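Local structure of glycine cleavage system H protein 1 (Mycobacterium marinum, 3TZU) at residues E91-T94 / A95-D98; S128-A131 / G132-L136. The protein probably carries the methylamine group of glycine from the P protein to the T protein of the glycine cleavage system on a covalently bound lipoyl cofactor. One frame throughout, in Å; residues are numbered along the deposited sequence.

Interaction 1 of 2, residues E91-T94 / A95-D98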
loop_
_atom_site.group_PDB
_atom_site.type_symbol
_atom_site.label_atom_id
_atom_site.label_comp_id
_atom_site.label_asym_id
_atom_site.label_seq_id
_atom_site.Cartn_x
_atom_site.Cartn_y
_atom_site.Cartn_z
ATOM N N GLU A 91 -7.025 12.094 21.797
ATOM C CA GLU A 91 -5.898 11.255 22.248
ATOM C C GLU A 91 -5.061 10.784 21.046
ATOM O O GLU A 91 -5.579 10.714 19.948
ATOM C CB GLU A 91 -6.419 10.037 23.051
ATOM C CG GLU A 91 -5.368 9.373 23.964
ATOM C CD GLU A 91 -5.883 8.152 24.759
ATOM O OE1 GLU A 91 -7.094 7.782 24.632
ATOM O OE2 GLU A 91 -5.050 7.566 25.523
ATOM N N VAL A 92 -3.775 10.506 21.268
ATOM C CA VAL A 92 -2.885 9.877 20.285
ATOM C C VAL A 92 -2.269 8.657 20.950
ATOM O O VAL A 92 -1.983 8.695 22.151
ATOM C CB VAL A 92 -1.746 10.814 19.788
ATOM C CG1 VAL A 92 -2.316 11.945 18.939
ATOM C CG2 VAL A 92 -0.924 11.370 20.960
ATOM N N ASN A 93 -2.080 7.576 20.182
ATOM C CA ASN A 93 -1.583 6.327 20.766
ATOM C C ASN A 93 -0.072 6.320 20.733
ATOM O O ASN A 93 0.532 5.763 19.840
ATOM C CB ASN A 93 -2.137 5.097 20.037
ATOM C CG ASN A 93 -1.713 3.774 20.694
ATOM O OD1 ASN A 93 -0.876 3.752 21.609
ATOM N ND2 ASN A 93 -2.311 2.667 20.244
ATOM N N THR A 94 0.531 6.934 21.735
ATOM C CA THR A 94 1.976 7.099 21.784
ATOM C C THR A 94 2.752 5.780 21.802
ATOM O O THR A 94 3.875 5.737 21.299
ATOM C CB THR A 94 2.365 7.967 22.995
ATOM O OG1 THR A 94 1.937 9.302 22.738
ATOM C CG2 THR A 94 3.864 7.948 23.246
ATOM N N ALA A 95 2.174 4.722 22.374
ATOM C CA ALA A 95 2.793 3.388 22.308
ATOM C C ALA A 95 2.944 2.966 20.834
ATOM O O ALA A 95 3.930 2.345 20.466
ATOM C CB ALA A 95 1.985 2.362 23.081
ATOM N N ALA A 96 1.968 3.335 20.007
ATOM C CA ALA A 96 1.992 3.059 18.577
ATOM C C ALA A 96 3.124 3.807 17.878
ATOM O O ALA A 96 3.851 3.215 17.078
ATOM C CB ALA A 96 0.660 3.440 17.960
ATOM N N VAL A 97 3.259 5.104 18.164
ATOM C CA VAL A 97 4.327 5.929 17.605
ATOM C C VAL A 97 5.678 5.404 18.034
ATOM O O VAL A 97 6.602 5.313 17.218
ATOM C CB VAL A 97 4.210 7.422 18.041
ATOM C CG1 VAL A 97 5.527 8.184 17.839
ATOM C CG2 VAL A 97 3.065 8.104 17.299
ATOM N N ASP A 98 5.800 5.076 19.317
ATOM C CA ASP A 98 7.061 4.601 19.868
ATOM C C ASP A 98 7.480 3.240 19.349
ATOM O O ASP A 98 8.652 3.020 19.121
ATOM C CB ASP A 98 7.002 4.540 21.382
ATOM C CG ASP A 98 7.127 5.901 22.026
ATOM O OD1 ASP A 98 7.290 6.911 21.312
ATOM O OD2 ASP A 98 7.054 5.954 23.254
#

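Interaction 2 of 2, residues S128-A131 / G132-L136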
loop_
_atom_site.group_PDB
_atom_site.type_symbol
_atom_site.label_atom_id
_atom_site.label_comp_id
_atom_site.label_asym_id
_atom_site.label_seq_id
_atom_site.Cartn_x
_atom_site.Cartn_y
_atom_site.Cartn_z
ATOM N N SER A 128 -18.124 -5.001 4.493
ATOM C CA SER A 128 -18.415 -5.748 3.287
ATOM C C SER A 128 -18.014 -4.946 2.040
ATOM O O SER A 128 -17.334 -5.476 1.141
ATOM C CB SER A 128 -19.883 -6.144 3.208
ATOM O OG SER A 128 -20.055 -6.811 1.976
ATOM N N GLU A 129 -18.392 -3.667 2.000
ATOM C CA GLU A 129 -18.066 -2.843 0.839
ATOM C C GLU A 129 -16.564 -2.702 0.665
ATOM O O GLU A 129 -16.052 -2.800 -0.465
ATOM C CB GLU A 129 -18.718 -1.478 0.929
ATOM C CG GLU A 129 -20.236 -1.562 0.893
ATOM C CD GLU A 129 -20.939 -0.302 1.380
ATOM O OE1 GLU A 129 -20.393 0.480 2.192
ATOM O OE2 GLU A 129 -22.081 -0.093 0.963
ATOM N N TYR A 130 -15.860 -2.525 1.779
ATOM C CA TYR A 130 -14.415 -2.332 1.766
ATOM C C TYR A 130 -13.681 -3.604 1.350
ATOM O O TYR A 130 -12.745 -3.551 0.543
ATOM C CB TYR A 130 -13.946 -1.872 3.149
ATOM C CG TYR A 130 -12.453 -1.750 3.283
ATOM C CD1 TYR A 130 -11.781 -0.645 2.780
ATOM C CD2 TYR A 130 -11.714 -2.727 3.934
ATOM C CE1 TYR A 130 -10.407 -0.533 2.896
ATOM C CE2 TYR A 130 -10.332 -2.627 4.061
ATOM C CZ TYR A 130 -9.684 -1.529 3.533
ATOM O OH TYR A 130 -8.327 -1.391 3.660
ATOM N N ALA A 131 -14.110 -4.742 1.900
ATOM C CA ALA A 131 -13.588 -6.047 1.503
ATOM C C ALA A 131 -13.743 -6.245 0.005
ATOM O O ALA A 131 -12.799 -6.708 -0.642
ATOM C CB ALA A 131 -14.254 -7.179 2.267
ATOM N N GLY A 132 -14.914 -5.880 -0.532
ATOM C CA GLY A 132 -15.211 -5.931 -1.975
ATOM C C GLY A 132 -14.332 -5.045 -2.847
ATOM O O GLY A 132 -13.889 -5.460 -3.917
ATOM N N GLN A 133 -14.039 -3.834 -2.387
ATOM C CA GLN A 133 -13.090 -2.982 -3.089
ATOM C C GLN A 133 -11.676 -3.572 -3.122
ATOM O O GLN A 133 -10.860 -3.111 -3.909
ATOM C CB GLN A 133 -12.985 -1.598 -2.433
ATOM C CG GLN A 133 -14.202 -0.710 -2.636
ATOM C CD GLN A 133 -13.922 0.767 -2.335
ATOM O OE1 GLN A 133 -12.800 1.143 -1.957
ATOM N NE2 GLN A 133 -14.948 1.610 -2.502
ATOM N N ASN A 134 -11.370 -4.519 -2.228
ATOM C CA ASN A 134 -10.007 -5.037 -2.072
ATOM C C ASN A 134 -9.832 -6.517 -2.517
ATOM O O ASN A 134 -8.872 -7.193 -2.125
ATOM C CB ASN A 134 -9.545 -4.820 -0.629
ATOM C CG ASN A 134 -9.253 -3.361 -0.334
ATOM O OD1 ASN A 134 -8.337 -2.795 -0.915
ATOM N ND2 ASN A 134 -10.052 -2.732 0.556
ATOM N N GLY A 135 -10.757 -6.989 -3.354
ATOM C CA GLY A 135 -10.750 -8.357 -3.873
ATOM C C GLY A 135 -10.768 -9.462 -2.826
ATOM O O GLY A 135 -10.203 -10.540 -3.064
ATOM N N LEU A 136 -11.397 -9.204 -1.677
ATOM C CA LEU A 136 -11.504 -10.183 -0.578
ATOM C C LEU A 136 -12.924 -10.788 -0.550
ATOM O O LEU A 136 -13.474 -11.093 0.507
ATOM C CB LEU A 136 -11.152 -9.522 0.771
ATOM C CG LEU A 136 -9.772 -8.850 0.903
ATOM C CD1 LEU A 136 -9.625 -8.089 2.220
ATOM C CD2 LEU A 136 -8.654 -9.874 0.760
#

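Interaction 1 of 2, residues E91-T94 / A95-D98
Asn-93 caps the first turn of helix 94-98 through a weak bond to Ala-96 N: it is the N-cap residue at the point where strand 88-92 gives way to the helix, the strand-to-helix junction of this lipoyl-binding fold. In the capping bond Asn-93 OD1 accepts from Ala-96 N at 3.3 Å. The amide of Asn-93 swings to the carbonyl side, within reach of Ala-96 N, because CG is turned away from the residue's own nitrogen (chi1 -176°). The other end of the amide is tied to the body of the protein: Asn-93 ND2 donates to Trp-112 O and, weakly, to Ala-110 O. The bond to Trp-112 O orients the buried amide and so turns OD1 to the start of the helix.

Backbone bonds take over from there. Val-97 N donates to Asn-93 O at 3.3 Å, and Ala-96 N reaches the same oxygen at 2.8 Å in a bent, weak bond. The next rung is straighter, Asp-98 N to Thr-94 O at 2.8 Å with an N-H...O angle of 161°. Just ahead of the helix, Thr-94 N bonds weakly to Val-92 O across an inverse gamma turn centred on Asn-93, a tight bend that turns the chain from the strand into the helix.

Apolar contacts accompany the cap. The methyl of Ala-96 rests against the Asn-93 amide, CB to CG 3.6 Å, while Val-97 and Val-92 both lean on Leu-56, so the same loop residue is touched from the strand and from the helix. On the exposed side Thr-94 and Asp-98 run alongside each other, one turn apart, pointing the same way, with Thr-94 CG2 3.8 Å from Asp-98 OD2.

Interaction 2 of 2, residues S128-A131 / G132-L136
Ala-131 O takes two backbone donors from the residues that close helix 127-133: Leu-136 N at 3.0 Å and Asn-134 N at 3.1 Å, arriving from opposite faces of the carbonyl plane. The bond from Leu-136, together with Gly-135 at a positive phi of 57°, gives the helix end two features of a Schellman motif and turns the chain back on itself. The preceding carbonyl is taken by a side chain: Asn-134 ND2 donates to Tyr-130 O at 2.8 Å. The N-H points poorly at the oxygen, and ND2 stands above the carbonyl plane, not on a lone pair. Farther back, regular helical bonds run from Gly-132 N to Ser-128 O and from Gln-133 N to Glu-129 O.

The same Asn-134 nitrogen sits 3.1 Å above the plane of the Tyr-130 ring, over its centre, with ring and amide planes turned 64° apart. Tyr-130 CG stands anti to the backbone N (chi1 175°), which brings the ring under the amide. The phenol is anchored at its far end, where Tyr-130 OH hydrogen-bonds to His-20 ND1 and Thr-41 OG1, and its ring meets that of Tyr-16 at a shallow angle. Tyr-130, Asn-134 and Leu-136 all lean on Val-43 of helix 42-48, while Glu-46 of the second subunit packs on Asn-134 and Gly-135 of that subunit on Leu-136.

Apolar packing completes the turn: Gln-133 CG passes 3.5 Å from Glu-129 O, and the two apolar side chains bracketing the turn meet at Ala-131 CB and Leu-136 CB, 4.2 Å apart.

How the interactions relate
Interactions 1 and 2 follow one another along the chain and lie on opposite sides of its centre, 28 Å apart between centres and about 18 Å at their nearest atoms, without touching. Both concern a helix end: interaction 1 starts helix 94-98 directly after strand 88-92, an outermost strand, within this chain, of the five-stranded antiparallel sheet, whereas interaction 2 finishes helix 127-133 near the carboxyl terminus. Between them the chain passes through helix 101-105 and strand 114-118, the neighbour of 88-92 in that sheet. Neither lies at the lysine predicted to carry lipoate. Asn-134 and Leu-136 pack against the second subunit, whereas no other chain of the assembly touches residues 91-98.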